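Side-chain contacts in N-isopropylammelide isopropylaminohydrolase (Burkholderia multivorans ATCC 17616, PDB 6NBO), which is a member of the amidohydrolase family, built round a TIM barrel that holds zinc ions: residues D196-K199 against A200-L204; P168-D171 against A172-D176. All blocks are in the same frame, centred on the assembly; numbering follows the deposited sequence.

Interaction 1 (D196-K199 against A200-L204)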
# COMPACT_ATOMS: atom_id res chain seq x y z
N ASP A 196 -24.05 -10.89 -9.13
CA ASP A 196 -24.18 -12.32 -8.87
C ASP A 196 -22.96 -12.65 -8.02
O ASP A 196 -21.88 -12.94 -8.55
CB ASP A 196 -24.21 -13.12 -10.17
CG ASP A 196 -24.42 -14.59 -9.96
OD1 ASP A 196 -24.17 -15.09 -8.85
OD2 ASP A 196 -24.81 -15.27 -10.93
N PRO A 197 -23.09 -12.55 -6.69
CA PRO A 197 -21.89 -12.59 -5.84
C PRO A 197 -21.20 -13.93 -5.84
O PRO A 197 -19.97 -13.99 -5.79
CB PRO A 197 -22.44 -12.21 -4.46
CG PRO A 197 -23.89 -12.61 -4.51
CD PRO A 197 -24.31 -12.27 -5.91
N VAL A 198 -21.96 -15.02 -5.90
CA VAL A 198 -21.36 -16.34 -5.90
C VAL A 198 -20.58 -16.56 -7.19
O VAL A 198 -19.43 -17.02 -7.17
CB VAL A 198 -22.43 -17.42 -5.67
CG1 VAL A 198 -21.89 -18.81 -5.98
CG2 VAL A 198 -22.95 -17.34 -4.23
N LYS A 199 -21.18 -16.22 -8.32
CA LYS A 199 -20.48 -16.36 -9.59
C LYS A 199 -19.25 -15.47 -9.63
O LYS A 199 -18.18 -15.90 -10.08
CB LYS A 199 -21.41 -16.05 -10.75
CG LYS A 199 -20.78 -16.32 -12.11
CD LYS A 199 -21.78 -16.17 -13.24
CE LYS A 199 -21.10 -16.25 -14.60
NZ LYS A 199 -21.99 -15.79 -15.70
N ALA A 200 -19.36 -14.24 -9.13
CA ALA A 200 -18.22 -13.33 -9.16
C ALA A 200 -17.07 -13.87 -8.32
O ALA A 200 -15.91 -13.89 -8.77
CB ALA A 200 -18.65 -11.94 -8.67
N VAL A 201 -17.35 -14.33 -7.10
CA VAL A 201 -16.28 -14.83 -6.25
C VAL A 201 -15.65 -16.08 -6.87
O VAL A 201 -14.43 -16.25 -6.84
CB VAL A 201 -16.81 -15.08 -4.83
CG1 VAL A 201 -15.81 -15.88 -4.02
CG2 VAL A 201 -17.11 -13.75 -4.15
N ASP A 202 -16.47 -16.96 -7.43
CA ASP A 202 -15.93 -18.17 -8.03
C ASP A 202 -15.08 -17.85 -9.26
O ASP A 202 -14.02 -18.45 -9.47
CB ASP A 202 -17.06 -19.13 -8.38
CG ASP A 202 -17.72 -19.77 -7.15
OD1 ASP A 202 -17.20 -19.65 -6.02
OD2 ASP A 202 -18.78 -20.40 -7.32
N VAL A 203 -15.51 -16.89 -10.08
CA VAL A 203 -14.73 -16.54 -11.27
C VAL A 203 -13.37 -15.98 -10.87
O VAL A 203 -12.32 -16.40 -11.37
CB VAL A 203 -15.51 -15.56 -12.17
CG1 VAL A 203 -14.57 -14.89 -13.18
CG2 VAL A 203 -16.65 -16.29 -12.91
N LEU A 204 -13.36 -15.02 -9.95
CA LEU A 204 -12.11 -14.39 -9.53
C LEU A 204 -11.17 -15.40 -8.86
O LEU A 204 -9.98 -15.45 -9.18
CB LEU A 204 -12.41 -13.23 -8.59
CG LEU A 204 -13.04 -11.99 -9.23
CD1 LEU A 204 -13.45 -11.01 -8.13
CD2 LEU A 204 -12.05 -11.35 -10.20

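Interaction 2 (P168-D171 against A172-D176)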
# COMPACT_ATOMS: atom_id res chain seq x y z
N PRO A 168 -18.11 -8.83 -21.28
CA PRO A 168 -17.54 -10.02 -21.93
C PRO A 168 -16.05 -9.88 -22.19
O PRO A 168 -15.57 -8.84 -22.63
CB PRO A 168 -18.32 -10.11 -23.24
CG PRO A 168 -19.63 -9.45 -22.94
CD PRO A 168 -19.32 -8.34 -21.97
N GLY A 169 -15.31 -10.96 -21.90
CA GLY A 169 -13.88 -10.98 -22.13
C GLY A 169 -13.03 -10.48 -20.99
O GLY A 169 -11.81 -10.64 -21.04
N THR A 170 -13.64 -9.90 -19.95
CA THR A 170 -12.86 -9.37 -18.84
C THR A 170 -12.14 -10.49 -18.10
O THR A 170 -10.99 -10.32 -17.68
CB THR A 170 -13.76 -8.56 -17.90
OG1 THR A 170 -14.40 -7.51 -18.63
CG2 THR A 170 -12.93 -7.94 -16.77
N ASP A 171 -12.80 -11.64 -17.94
CA ASP A 171 -12.16 -12.78 -17.27
C ASP A 171 -10.85 -13.17 -17.96
O ASP A 171 -9.82 -13.36 -17.29
CB ASP A 171 -13.13 -13.96 -17.21
CG ASP A 171 -13.81 -14.25 -18.55
OD1 ASP A 171 -13.50 -13.60 -19.58
OD2 ASP A 171 -14.66 -15.16 -18.57
N ALA A 172 -10.87 -13.30 -19.28
CA ALA A 172 -9.66 -13.68 -20.01
C ALA A 172 -8.61 -12.57 -19.96
O ALA A 172 -7.41 -12.84 -19.94
CB ALA A 172 -10.00 -14.04 -21.46
N LEU A 173 -9.06 -11.32 -19.95
CA LEU A 173 -8.13 -10.20 -19.88
C LEU A 173 -7.39 -10.20 -18.55
O LEU A 173 -6.18 -9.93 -18.50
CB LEU A 173 -8.89 -8.90 -20.08
CG LEU A 173 -8.07 -7.65 -20.31
CD1 LEU A 173 -7.25 -7.79 -21.61
CD2 LEU A 173 -9.03 -6.49 -20.40
N LEU A 174 -8.10 -10.48 -17.46
CA LEU A 174 -7.47 -10.54 -16.14
C LEU A 174 -6.45 -11.66 -16.08
O LEU A 174 -5.38 -11.51 -15.47
CB LEU A 174 -8.54 -10.73 -15.07
CG LEU A 174 -9.46 -9.53 -14.82
CD1 LEU A 174 -10.64 -9.87 -13.89
CD2 LEU A 174 -8.65 -8.37 -14.23
N ALA A 175 -6.76 -12.81 -16.69
CA ALA A 175 -5.77 -13.88 -16.79
C ALA A 175 -4.55 -13.40 -17.57
O ALA A 175 -3.40 -13.66 -17.17
CB ALA A 175 -6.39 -15.11 -17.46
N ASP A 176 -4.77 -12.73 -18.70
CA ASP A 176 -3.66 -12.16 -19.47
C ASP A 176 -2.84 -11.19 -18.62
O ASP A 176 -1.62 -11.12 -18.76
CB ASP A 176 -4.17 -11.45 -20.71
CG ASP A 176 -4.76 -12.40 -21.72
OD1 ASP A 176 -4.57 -13.62 -21.56
OD2 ASP A 176 -5.40 -11.92 -22.68

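Interaction 1 (D196-K199 against A200-L204)
Asp196 and Ala200 open the first turn of helix 197-211, where Ala200 N donates to Asp196 O at 2.9 Å. Three more i to i+4 backbone bonds follow: Val201 N to Pro197 O, Asp202 N to Val198 O and Val203 N to Lys199 O, the last the shortest at 2.8 Å. The second kind of interaction is a cap. Asp196 is the N-cap, and its OD1 accepts from Lys199 N at 3.2 Å; the N-H points almost straight at the oxygen (165°) but reaches it from above the carboxylate plane, 62° out of it. With CG anti to the backbone N (chi1 -177°) the side chain extends across the helix end and brings OD1 to that N-H, and the carboxylate charge probably suits the positive end of the helix dipole. This is the helix of a beta-alpha-beta unit of the TIM barrel, running between strands 184-188 and 215-219. Side-chain packing is modest. Val198 and Asp202 lie alongside each other, pointing the same way, with Val198 CG1 3.7 Å from Asp202 OD2, while Lys199 CG passes Val203 CG2 at 4.2 Å. Branches also fold back on carbonyls one turn earlier: Val201 CG2 sits 3.3 Å from Pro197 O, and Val203 CG2 3.2 Å from Lys199 O. Pro197 and Val198 rest against Tyr228 and Leu232 of helix 223-239, and Asp202 OD1 forms a long, weak ion pair with Arg236.

Interaction 2 (P168-D171 against A172-D176)
Thr170 and Leu174, one turn apart, run side by side and point the same way, methyl against methyl: Thr170 CG2 lies 4.2 Å from Leu174 CD1. The threonine torsion (chi1 -57°) sets CG2 anti to the backbone N, on the leucine side, and leaves OG1 beside that N, where it hydrogen-bonds to Arg167 O just before the helix. Leu174 turns its branch point back over the preceding turn, with CG 3.3 Å from Thr170 O, the same carbonyl that accepts from Leu174 N at 2.9 Å. Both residues lie in the first turns of helix 170-180, the helical part of a beta-alpha-beta unit of the TIM barrel between strands 153-159 and 184-188. Gly169 occupies the N-cap position and offers no side chain for capping; its positive phi is one at which a CB would crowd against Pro168 O, and its own O accepts from Leu173 N at 3.0 Å. Asp171 is oriented quite differently. Its CG stands between the backbone N and the carbonyl carbon (chi1 47°), which holds the carboxylate beside the Ala172 N-H, and OD1 takes Ala172 N at 2.7 Å. That bond is bent, 136° at the hydrogen, with the donor above the carboxylate plane. Farther along, Ala175 N reaches Asp171 O at 3.2 Å. Leu173 CB rests over both Gly169 O and Thr170 O, while its side chain packs on Val129 and Leu135 in loops.

How the interactions relate
Interactions 1 and 2 both describe the opening turns of barrel helices, in consecutive beta-alpha-beta units that share strand 184-188. Their centres are about 14 Å apart, and they meet directly where Leu204 CD2 packs on Leu174 CD1 at 4.2 Å. Each mixes buried and exposed residues: Ala200 and Val201 are buried in interaction 1, Thr170, Leu174 and Ala175 in interaction 2, while Lys199, Asp202, Asp171 and Ala172 lie on the surface. The helix starts differ in chemistry: an aspartate side chain caps the one in 196-204, whereas in 168-176 the N-cap is a glycine and the nearby aspartate serves its own neighbour inside the helix.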